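Cyclo(L-leucyl-L-leucyl) synthase (Staphylococcus haemolyticus, PDB 6EZ3) catalyses the ATP-independent formation of cyclodipeptides from aminoacyl-tRNAs, notably cyclo(L-leucyl-L-leucyl) from leucyl-tRNA. Local coordinates at residues V23-S28 with Q44-N49. Numbering follows the deposited sequence.
Sequences VILGIS and QWANSN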
loop_
_atom_site.group_PDB
_atom_site.type_symbol
_atom_site.label_atom_id
_atom_site.label_comp_id
_atom_site.label_asym_id
_atom_site.label_seq_id
_atom_site.Cartn_x
_atom_site.Cartn_y
_atom_site.Cartn_z
ATOM N N VAL A 23 -5.693 4.672 10.886
ATOM C CA VAL A 23 -4.559 4.729 9.961
ATOM C C VAL A 23 -4.251 3.314 9.423
ATOM O O VAL A 23 -4.458 2.317 10.131
ATOM C CB VAL A 23 -3.299 5.428 10.576
ATOM C CG1 VAL A 23 -2.677 4.655 11.757
ATOM C CG2 VAL A 23 -2.256 5.708 9.504
ATOM N N ILE A 24 -3.785 3.237 8.165
ATOM C CA ILE A 24 -3.342 2.020 7.518
ATOM C C ILE A 24 -1.865 2.206 7.404
ATOM O O ILE A 24 -1.408 3.176 6.796
ATOM C CB ILE A 24 -3.995 1.743 6.124
ATOM C CG1 ILE A 24 -5.540 1.554 6.234
ATOM C CG2 ILE A 24 -3.350 0.498 5.450
ATOM C CD1 ILE A 24 -6.262 1.606 4.957
ATOM N N LEU A 25 -1.100 1.316 8.029
ATOM C CA LEU A 25 0.353 1.377 7.897
ATOM C C LEU A 25 0.707 0.449 6.737
ATOM O O LEU A 25 0.426 -0.747 6.782
ATOM C CB LEU A 25 1.108 0.967 9.175
ATOM C CG LEU A 25 0.683 1.591 10.491
ATOM C CD1 LEU A 25 1.382 0.919 11.624
ATOM C CD2 LEU A 25 0.996 3.050 10.546
ATOM N N GLY A 26 1.225 1.029 5.671
ATOM C CA GLY A 26 1.662 0.276 4.517
ATOM C C GLY A 26 3.099 -0.157 4.731
ATOM O O GLY A 26 4.004 0.694 4.818
ATOM N N ILE A 27 3.308 -1.493 4.846
ATOM C CA ILE A 27 4.634 -2.105 4.947
ATOM C C ILE A 27 4.974 -2.774 3.593
ATOM O O ILE A 27 4.126 -3.418 2.989
ATOM C CB ILE A 27 4.756 -3.001 6.192
ATOM C CG1 ILE A 27 4.744 -2.110 7.458
ATOM C CG2 ILE A 27 6.031 -3.854 6.147
ATOM C CD1 ILE A 27 3.995 -2.642 8.661
ATOM N N SER A 28 6.169 -2.508 3.075
ATOM C CA SER A 28 6.633 -2.944 1.762
ATOM C C SER A 28 7.591 -4.136 1.779
ATOM O O SER A 28 8.478 -4.207 2.642
ATOM C CB SER A 28 7.257 -1.772 1.009
ATOM O OG SER A 28 6.269 -0.939 0.430
ATOM N N GLN A 44 4.154 1.478 16.980
ATOM C CA GLN A 44 4.102 2.228 18.224
ATOM C C GLN A 44 3.503 3.610 18.005
ATOM O O GLN A 44 2.682 4.031 18.809
ATOM C CB GLN A 44 5.485 2.302 18.888
ATOM C CG GLN A 44 5.879 1.038 19.688
ATOM C CD GLN A 44 4.925 0.635 20.801
ATOM O OE1 GLN A 44 4.242 1.473 21.431
ATOM N NE2 GLN A 44 4.857 -0.674 21.063
ATOM N N TRP A 45 3.857 4.270 16.872
ATOM C CA TRP A 45 3.362 5.582 16.426
ATOM C C TRP A 45 1.861 5.536 16.113
ATOM O O TRP A 45 1.117 6.395 16.582
ATOM C CB TRP A 45 4.141 6.081 15.186
ATOM C CG TRP A 45 3.625 7.380 14.621
ATOM C CD1 TRP A 45 3.907 8.635 15.069
ATOM C CD2 TRP A 45 2.702 7.539 13.532
ATOM N NE1 TRP A 45 3.217 9.568 14.328
ATOM C CE2 TRP A 45 2.464 8.922 13.383
ATOM C CE3 TRP A 45 2.032 6.641 12.678
ATOM C CZ2 TRP A 45 1.596 9.433 12.410
ATOM C CZ3 TRP A 45 1.155 7.147 11.724
ATOM C CH2 TRP A 45 0.954 8.528 11.593
ATOM N N ALA A 46 1.425 4.527 15.337
ATOM C CA ALA A 46 0.036 4.375 14.953
ATOM C C ALA A 46 -0.742 4.219 16.211
ATOM O O ALA A 46 -1.669 4.991 16.432
ATOM C CB ALA A 46 -0.145 3.145 14.073
ATOM N N ASN A 47 -0.305 3.274 17.074
ATOM C CA ASN A 47 -0.937 2.901 18.333
ATOM C C ASN A 47 -1.147 4.058 19.280
ATOM O O ASN A 47 -2.232 4.180 19.854
ATOM C CB ASN A 47 -0.156 1.789 19.009
ATOM C CG ASN A 47 -0.767 1.293 20.288
ATOM O OD1 ASN A 47 -1.919 0.881 20.329
ATOM N ND2 ASN A 47 0.016 1.277 21.347
ATOM N N SER A 48 -0.122 4.907 19.433
ATOM C CA SER A 48 -0.103 6.065 20.324
ATOM C C SER A 48 -0.964 7.219 19.884
ATOM O O SER A 48 -1.570 7.875 20.731
ATOM C CB SER A 48 1.322 6.538 20.545
ATOM O OG SER A 48 2.043 5.468 21.138
ATOM N N ASN A 49 -1.022 7.484 18.597
ATOM C CA ASN A 49 -1.751 8.616 18.065
ATOM C C ASN A 49 -3.213 8.359 17.622
ATOM O O ASN A 49 -4.029 9.291 17.656
ATOM C CB ASN A 49 -0.959 9.195 16.913
ATOM C CG ASN A 49 0.301 9.860 17.347
ATOM O OD1 ASN A 49 1.366 9.241 17.497
ATOM N ND2 ASN A 49 0.188 11.160 17.518
#
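Ala46 is the closest point of a wholly apolar contact, its CB facing strand 23-26 and meeting branches of two strand residues. Leu25 forks over that methyl: CD1 lies 3.6 Å from Ala46 CB and CD2 3.7 Å from it, so both tips touch it. Its chi1 of -49° sets CG anti to the carbonyl carbon and points the branch at the helix. Val23 reaches the same methyl with one branch, CG1, at 3.7 Å from Ala46 CB; with chi1 at 66° this branch occupies the crowded position between the backbone N and the carbonyl carbon, while CG2 stands anti to N and serves the indole.

Trp45 extends its six-membered ring alongside, its CG anti to the backbone N, and its CZ3 corner takes Val23 CG2 and Leu25 CD2, each at 4.3 Å from Trp45 CZ3. Both methyls lie near the ring plane, which makes this an edge contact. Phe4 and Phe50 also meet the indole.

Strand and helix run antiparallel (176°), their axes 9.7 Å apart, as expected for the strand-to-helix half of the beta-alpha-beta crossover 22-26, 36-49, 52-57 in this Rossmann-like, HUP-clan fold. Beyond the strand lies Ser28, the probable catalytic nucleophile, whose OG is hydrogen-bonded to Tyr195 OH.

The one side-chain hydrogen bond within the two segments lies in the helix: Gln44 O accepts both Ser48 N and, at 2.8 Å, Ser48 OG, the hydroxyl oxygen lying above the carbonyl plane. Outside the pair, Gln44 NE2 is hydrogen-bonded to Glu94 OE1 of helix 73-97.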